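PDB 4D05: Atp-dependent DNA ligase, which seals nicks in DNA, using ATP to form an enzyme-adenylate intermediate before joining a 3'-hydroxyl end to a 5'-phosphate end. Local coordinates for residues Thr104-Phe107 and Glu108-Ile111; Ile111-Met114 and Gln115-Thr119; Ser216-Ser219 and Asp220-Ser224. One frame throughout, in Å; residues are numbered along the deposited sequence.

Contact 1: residues Thr104-Phe107 and Glu108-Ile111; sequences TVSF and EQRI
Ile-111 covers one face of the Phe-107 ring: its CG1 sits 3.9 Å from the ring centroid, close to the normal but offset toward the rim, a CH-pi contact. The terminal CD1 of Ile-111 carries on to Phe-107 CE2 at 3.5 Å. At the ring's edge, in its plane, comes Arg-110 NE, while Arg-110 NH2 approaches Phe-107 CD1 obliquely at 3.5 Å; ring and guanidinium planes stand 61° apart, so the two groups do not stack in parallel. One face of the guanidinium rests over Phe-107 CA. At its edge lies the Val-105 carbonyl, whose oxygen takes the in-plane bond from Arg-110 NH1, 2.8 Å long with an N-H...O angle of 158°. A bend at chi3 (-41°) turns the end of Arg-110 back along the loop to make that bond. Ser-106 is the N-cap of helix 107-121, the helix of a beta-alpha-beta unit in the adenylation domain. The first helical bonds run from Arg-110 N to Ser-106 O (3.1 Å) and from Ile-111 N to Phe-107 O (2.9 Å). Outside the loop and helix start, Arg-110 NE forms a salt bridge with Asp-99 and NH1 also bonds to Ala-162 O, which holds the guanidinium from several directions. Phe-107 stacks on His-158, and its nearest side-chain atom is about 7 Å from the bound AMP. On the exposed flank Gln-109 crosses Val-105 at about a right angle, Gln-109 OE1 lying 3.6 Å from Val-105 CG1.

Contact 2: residues Ile111-Met114 and Gln115-Thr119; sequences INKM and QTLVT
Successive backbone bonds tie Ile-111 to Gln-115, Lys-113 to Leu-117 and Met-114 to Val-118; the shortest, from Leu-117 N to Lys-113 O and from Val-118 N to Met-114 O, both measure 2.9 Å. Thr-116 N to Asn-112 O is weak at 3.3 Å. One turn on, Gln-115 O accepts twice from Thr-119, from its N and, at 3.0 Å, from its OG1, the two donors arriving from opposite faces of the carbonyl plane. Water adds two bridges on the exposed side. One molecule accepts from Asn-112 ND2 (2.9 Å) and donates to Gln-115 OE1 (3.2 Å), spanning two amides whose planes stand 74° apart. Another donates to Asn-112 O and bonds to Thr-116 OG1, 2.9 Å away. These bonds run along the middle of helix 107-121, which crosses over from strand 94-99 to strand 126-128 in a beta-alpha-beta unit. Side-chain packing occupies other flanks. Met-114, modelled as selenomethionine, and Val-118, one turn apart, both reach Ile-97 and Met-128 of those strands. Gln-115 CG stays beside its own backbone N (chi1 -66°), which lays it over Ile-111 O. The aliphatic part of Lys-113 crosses Leu-117 obliquely, the two CG atoms 4.2 Å apart. Separately, the nearest side-chain atom of Lys-113 is about 4 Å from a sulfate ion, probably from the crystallisation liquor.

Contact 3: residues Ser216-Ser219 and Asp220-Ser224; sequences SGFS and DEERS
Glu-222 OE1 accepts from Ser-219 N at 2.9 Å in a nearly straight bond (169°) that meets the carboxylate on its anti side, 30° out of plane. A water 2.7 Å from Glu-222 OE1 probably donates to it, though other acceptors compete for its protons. In return, Glu-222 N donates to Ser-219 OG at 3.1 Å. The hydroxyl is brought round to the helix end by a chi1 of 65°, which sets it between the backbone N and the carbonyl carbon. These reciprocal bonds make a capping box, with Ser-219 as N-cap of the short helix 220-224, the helix that an OB fold places between its third and fourth strands, here 211-214 and 232-237. With an alanine at Glu-222, Ser-219 N is likely to lose its carboxylate acceptor and the loop before the helix to become freer to move, while the serine half of the box could remain. Just past the box, Arg-223 N bonds to Ser-219 O at 3.1 Å. The arginine chain stretches out past Phe-218, its CG 3.9 Å from Phe-218 CB, and one guanidinium face is met by Phe-218 CD2 while NH2 lies at the edge of that ring. Phe-218 O receives two waters: one, 2.8 Å from this oxygen, also accepts from Arg-223 NE and donates to Asp-220 OD1; the other accepts from Arg-223 NH2 at 2.8 Å. Gly-200 O and Leu-199 O take bonds from Arg-223 NH1, Gly-215 O takes one from NH2, and Tyr-195 makes a cation-pi contact with the arginine. Phe-218 in turn stacks on Phe-251, packing the loop against the OB-fold strands.

How the contacts relate
Contacts 1 and 2 are neighbours on helix 107-121, sharing Ile-111, with Phe-107 CE1 of the first packing 4.0 Å from Met-114 CE of the second. Both are partly buried: some residues face strands 21-26, 94-99 and 126-128 of the adenylation domain's sheets, others remain exposed. Contact 3 is a surface contact in the OB-like domain, its centre about 50 Å from theirs, across the chain's centre. Contacts 1 and 3 both pair a phenylalanine with an arginine at a helix start, but in contact 1 the ring is buried and the arginine bonds directly to a loop carbonyl, whereas contact 3 adds a capping box and bridging waters. Contact 2, mid-helix, is chiefly backbone bonding, with water bridges on its exposed flank.

Contact 1: residues Thr104-Phe107 and Glu108-Ile111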
loop_
_atom_site.group_PDB
_atom_site.type_symbol
_atom_site.label_atom_id
_atom_site.label_comp_id
_atom_site.label_asym_id
_atom_site.label_seq_id
_atom_site.Cartn_x
_atom_site.Cartn_y
_atom_site.Cartn_z
ATOM N N THR A 104 3.090 -20.126 -14.055
ATOM C CA THR A 104 1.736 -20.617 -14.320
ATOM C C THR A 104 1.210 -21.536 -13.224
ATOM O O THR A 104 0.194 -22.211 -13.415
ATOM C CB THR A 104 1.644 -21.360 -15.651
ATOM O OG1 THR A 104 2.620 -22.400 -15.685
ATOM C CG2 THR A 104 1.879 -20.357 -16.829
ATOM N N VAL A 105 1.863 -21.543 -12.077
ATOM C CA VAL A 105 1.376 -22.344 -10.953
ATOM C C VAL A 105 0.841 -21.440 -9.830
ATOM O O VAL A 105 0.889 -20.195 -9.922
ATOM C CB VAL A 105 2.455 -23.317 -10.403
ATOM C CG1 VAL A 105 2.817 -24.417 -11.460
ATOM C CG2 VAL A 105 3.693 -22.592 -9.950
ATOM N N SER A 106 0.307 -22.069 -8.791
ATOM C CA SER A 106 -0.327 -21.340 -7.689
ATOM C C SER A 106 0.689 -20.557 -6.876
ATOM O O SER A 106 1.864 -20.869 -6.866
ATOM C CB SER A 106 -0.965 -22.359 -6.723
ATOM O OG SER A 106 0.084 -23.127 -6.099
ATOM N N PHE A 107 0.221 -19.550 -6.140
ATOM C CA PHE A 107 1.140 -18.695 -5.393
ATOM C C PHE A 107 1.952 -19.492 -4.362
ATOM O O PHE A 107 3.093 -19.197 -4.127
ATOM C CB PHE A 107 0.379 -17.549 -4.713
ATOM C CG PHE A 107 1.297 -16.560 -4.033
ATOM C CD1 PHE A 107 2.295 -15.918 -4.751
ATOM C CD2 PHE A 107 1.184 -16.282 -2.687
ATOM C CE1 PHE A 107 3.159 -15.025 -4.130
ATOM C CE2 PHE A 107 2.033 -15.387 -2.095
ATOM C CZ PHE A 107 3.026 -14.754 -2.826
ATOM N N GLU A 108 1.357 -20.504 -3.740
ATOM C CA GLU A 108 2.089 -21.336 -2.800
ATOM C C GLU A 108 3.363 -21.934 -3.419
ATOM O O GLU A 108 4.425 -21.919 -2.807
ATOM C CB GLU A 108 1.181 -22.429 -2.254
ATOM C CG GLU A 108 1.843 -23.215 -1.181
ATOM C CD GLU A 108 0.840 -24.061 -0.456
ATOM O OE1 GLU A 108 0.163 -23.514 0.460
ATOM O OE2 GLU A 108 0.670 -25.236 -0.860
ATOM N N GLN A 109 3.257 -22.478 -4.633
ATOM C CA GLN A 109 4.457 -22.990 -5.312
ATOM C C GLN A 109 5.385 -21.884 -5.754
ATOM O O GLN A 109 6.589 -22.083 -5.838
ATOM C CB GLN A 109 4.074 -23.869 -6.501
ATOM C CG GLN A 109 3.611 -25.263 -6.087
ATOM C CD GLN A 109 3.408 -26.215 -7.268
ATOM O OE1 GLN A 109 3.885 -25.979 -8.366
ATOM N NE2 GLN A 109 2.733 -27.322 -7.013
ATOM N N ARG A 110 4.839 -20.715 -6.064
ATOM C CA ARG A 110 5.696 -19.605 -6.419
ATOM C C ARG A 110 6.545 -19.190 -5.218
ATOM O O ARG A 110 7.698 -18.892 -5.373
ATOM C CB ARG A 110 4.889 -18.433 -6.979
ATOM C CG ARG A 110 4.141 -18.859 -8.226
ATOM C CD ARG A 110 3.472 -17.889 -9.111
ATOM N NE ARG A 110 2.741 -16.798 -8.527
ATOM C CZ ARG A 110 1.420 -16.648 -8.470
ATOM N NH1 ARG A 110 0.567 -17.615 -8.783
ATOM N NH2 ARG A 110 0.940 -15.517 -7.989
ATOM N N ILE A 111 5.973 -19.169 -4.017
ATOM C CA ILE A 111 6.764 -18.865 -2.828
ATOM C C ILE A 111 7.902 -19.863 -2.664
ATOM O O ILE A 111 9.039 -19.514 -2.380
ATOM C CB ILE A 111 5.893 -18.907 -1.569
ATOM C CG1 ILE A 111 4.868 -17.759 -1.572
ATOM C CG2 ILE A 111 6.752 -18.838 -0.334
ATOM C CD1 ILE A 111 3.848 -17.889 -0.451
#

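Contact 2: residues Ile111-Met114 and Gln115-Thr119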
loop_
_atom_site.group_PDB
_atom_site.type_symbol
_atom_site.label_atom_id
_atom_site.label_comp_id
_atom_site.label_asym_id
_atom_site.label_seq_id
_atom_site.Cartn_x
_atom_site.Cartn_y
_atom_site.Cartn_z
ATOM N N ILE A 111 5.973 -19.169 -4.017
ATOM C CA ILE A 111 6.764 -18.865 -2.828
ATOM C C ILE A 111 7.902 -19.863 -2.664
ATOM O O ILE A 111 9.039 -19.514 -2.380
ATOM C CB ILE A 111 5.893 -18.907 -1.569
ATOM C CG1 ILE A 111 4.868 -17.759 -1.572
ATOM C CG2 ILE A 111 6.752 -18.838 -0.334
ATOM C CD1 ILE A 111 3.848 -17.889 -0.451
ATOM N N ASN A 112 7.601 -21.142 -2.854
ATOM C CA ASN A 112 8.648 -22.140 -2.699
ATOM C C ASN A 112 9.786 -21.914 -3.695
ATOM O O ASN A 112 10.964 -22.010 -3.345
ATOM C CB ASN A 112 8.055 -23.533 -2.833
ATOM C CG ASN A 112 8.975 -24.580 -2.335
ATOM O OD1 ASN A 112 9.820 -25.053 -3.096
ATOM N ND2 ASN A 112 8.856 -24.946 -1.011
ATOM N N LYS A 113 9.426 -21.589 -4.928
ATOM C CA LYS A 113 10.450 -21.299 -5.927
ATOM C C LYS A 113 11.255 -20.049 -5.553
ATOM O O LYS A 113 12.473 -20.044 -5.682
ATOM C CB LYS A 113 9.860 -21.173 -7.321
ATOM C CG LYS A 113 10.921 -21.012 -8.384
ATOM C CD LYS A 113 10.358 -21.117 -9.764
ATOM C CE LYS A 113 11.437 -20.993 -10.787
ATOM N NZ LYS A 113 10.929 -21.253 -12.164
HETATM N N MSE A 114 10.572 -18.990 -5.127
HETATM C CA MSE A 114 11.270 -17.771 -4.762
HETATM C C MSE A 114 12.287 -18.006 -3.643
HETATM O O MSE A 114 13.390 -17.452 -3.681
HETATM C CB MSE A 114 10.266 -16.686 -4.324
HETATM C CG MSE A 114 9.499 -16.122 -5.467
HETATM SE SE MSE A 114 8.486 -14.487 -4.955
HETATM C CE MSE A 114 7.100 -15.370 -3.978
ATOM N N GLN A 115 11.924 -18.823 -2.649
ATOM C CA GLN A 115 12.838 -19.124 -1.531
ATOM C C GLN A 115 14.121 -19.729 -2.088
ATOM O O GLN A 115 15.202 -19.342 -1.691
ATOM C CB GLN A 115 12.228 -20.096 -0.511
ATOM C CG GLN A 115 11.024 -19.530 0.241
ATOM C CD GLN A 115 10.304 -20.538 1.175
ATOM O OE1 GLN A 115 9.795 -21.575 0.734
ATOM N NE2 GLN A 115 10.186 -20.171 2.460
ATOM N N THR A 116 13.980 -20.680 -3.001
ATOM C CA THR A 116 15.134 -21.303 -3.651
ATOM C C THR A 116 15.944 -20.323 -4.483
ATOM O O THR A 116 17.161 -20.300 -4.396
ATOM C CB THR A 116 14.703 -22.506 -4.508
ATOM O OG1 THR A 116 14.150 -23.514 -3.658
ATOM C CG2 THR A 116 15.896 -23.108 -5.195
ATOM N N LEU A 117 15.274 -19.519 -5.302
ATOM C CA LEU A 117 15.959 -18.524 -6.114
ATOM C C LEU A 117 16.806 -17.582 -5.238
ATOM O O LEU A 117 17.974 -17.317 -5.532
ATOM C CB LEU A 117 14.957 -17.708 -6.933
ATOM C CG LEU A 117 14.188 -18.439 -8.036
ATOM C CD1 LEU A 117 13.196 -17.459 -8.644
ATOM C CD2 LEU A 117 15.119 -19.006 -9.093
ATOM N N VAL A 118 16.212 -17.068 -4.158
ATOM C CA VAL A 118 16.939 -16.172 -3.275
ATOM C C VAL A 118 18.139 -16.855 -2.604
ATOM O O VAL A 118 19.248 -16.285 -2.556
ATOM C CB VAL A 118 15.974 -15.513 -2.246
ATOM C CG1 VAL A 118 16.756 -14.800 -1.153
ATOM C CG2 VAL A 118 15.007 -14.568 -2.959
ATOM N N THR A 119 17.931 -18.070 -2.100
ATOM C CA THR A 119 19.011 -18.813 -1.415
ATOM C C THR A 119 20.165 -19.140 -2.370
ATOM O O THR A 119 21.366 -18.942 -2.035
ATOM C CB THR A 119 18.450 -20.082 -0.720
ATOM O OG1 THR A 119 17.454 -19.697 0.242
ATOM C CG2 THR A 119 19.567 -20.803 0.024
HETATM O O HOH W 1 7.092 -23.347 0.669
HETATM O O HOH W 2 12.199 -23.780 -1.483
#

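Contact 3: residues Ser216-Ser219 and Asp220-Ser224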
loop_
_atom_site.group_PDB
_atom_site.type_symbol
_atom_site.label_atom_id
_atom_site.label_comp_id
_atom_site.label_asym_id
_atom_site.label_seq_id
_atom_site.Cartn_x
_atom_site.Cartn_y
_atom_site.Cartn_z
ATOM N N SER A 216 -16.298 13.555 13.920
ATOM C CA SER A 216 -15.107 13.274 14.728
ATOM C C SER A 216 -13.830 13.679 13.995
ATOM O O SER A 216 -13.832 13.870 12.788
ATOM C CB SER A 216 -15.051 11.778 15.084
ATOM O OG SER A 216 -16.152 11.499 15.950
ATOM N N GLY A 217 -12.740 13.792 14.739
ATOM C CA GLY A 217 -11.449 14.150 14.177
ATOM C C GLY A 217 -11.150 15.646 14.276
ATOM O O GLY A 217 -10.141 16.100 13.747
ATOM N N PHE A 218 -12.005 16.415 14.956
ATOM C CA PHE A 218 -11.801 17.847 15.093
ATOM C C PHE A 218 -11.134 18.173 16.425
ATOM O O PHE A 218 -11.532 17.650 17.475
ATOM C CB PHE A 218 -13.138 18.597 15.051
ATOM C CG PHE A 218 -13.885 18.401 13.770
ATOM C CD1 PHE A 218 -13.479 19.054 12.605
ATOM C CD2 PHE A 218 -14.987 17.584 13.719
ATOM C CE1 PHE A 218 -14.189 18.872 11.417
ATOM C CE2 PHE A 218 -15.672 17.407 12.549
ATOM C CZ PHE A 218 -15.283 18.046 11.403
ATOM N N SER A 219 -10.173 19.083 16.391
ATOM C CA SER A 219 -9.592 19.602 17.613
ATOM C C SER A 219 -10.572 20.597 18.219
ATOM O O SER A 219 -11.487 21.038 17.543
ATOM C CB SER A 219 -8.301 20.331 17.300
ATOM O OG SER A 219 -8.598 21.462 16.513
ATOM N N ASP A 220 -10.362 21.019 19.451
ATOM C CA ASP A 220 -11.302 21.993 19.992
ATOM C C ASP A 220 -11.205 23.316 19.239
ATOM O O ASP A 220 -12.213 24.006 19.058
ATOM C CB ASP A 220 -11.145 22.152 21.500
ATOM C CG ASP A 220 -11.764 20.977 22.282
ATOM O OD1 ASP A 220 -12.699 20.258 21.776
ATOM O OD2 ASP A 220 -11.328 20.814 23.431
ATOM N N GLU A 221 -10.032 23.647 18.731
ATOM C CA GLU A 221 -9.906 24.885 17.931
ATOM C C GLU A 221 -10.744 24.819 16.640
ATOM O O GLU A 221 -11.324 25.824 16.197
ATOM C CB GLU A 221 -8.444 25.152 17.588
ATOM C CG GLU A 221 -7.577 25.531 18.803
ATOM C CD GLU A 221 -7.306 24.374 19.794
ATOM O OE1 GLU A 221 -7.403 23.160 19.422
ATOM O OE2 GLU A 221 -6.969 24.711 20.961
ATOM N N GLU A 222 -10.773 23.638 16.029
ATOM C CA GLU A 222 -11.568 23.420 14.831
ATOM C C GLU A 222 -13.076 23.417 15.124
ATOM O O GLU A 222 -13.873 23.703 14.251
ATOM C CB GLU A 222 -11.145 22.122 14.123
ATOM C CG GLU A 222 -9.735 22.262 13.533
ATOM C CD GLU A 222 -9.090 20.963 13.142
ATOM O OE1 GLU A 222 -9.480 19.876 13.650
ATOM O OE2 GLU A 222 -8.161 21.034 12.302
ATOM N N ARG A 223 -13.478 23.119 16.349
ATOM C CA ARG A 223 -14.895 23.213 16.649
ATOM C C ARG A 223 -15.321 24.658 16.839
ATOM O O ARG A 223 -16.506 24.980 16.703
ATOM C CB ARG A 223 -15.228 22.394 17.842
ATOM C CG ARG A 223 -15.122 20.925 17.476
ATOM C CD ARG A 223 -15.950 20.119 18.290
ATOM N NE ARG A 223 -15.677 18.707 18.133
ATOM C CZ ARG A 223 -16.412 17.866 17.436
ATOM N NH1 ARG A 223 -17.500 18.277 16.792
ATOM N NH2 ARG A 223 -16.062 16.599 17.400
ATOM N N SER A 224 -14.359 25.515 17.174
ATOM C CA SER A 224 -14.620 26.960 17.268
ATOM C C SER A 224 -14.433 27.674 15.921
ATOM O O SER A 224 -15.154 28.627 15.623
ATOM C CB SER A 224 -13.703 27.622 18.296
ATOM O OG SER A 224 -13.586 26.842 19.487
HETATM O O HOH W 3 -7.450 18.108 14.164
HETATM O O HOH W 4 -13.234 18.258 19.580
HETATM O O HOH W 5 -13.441 15.588 17.612
#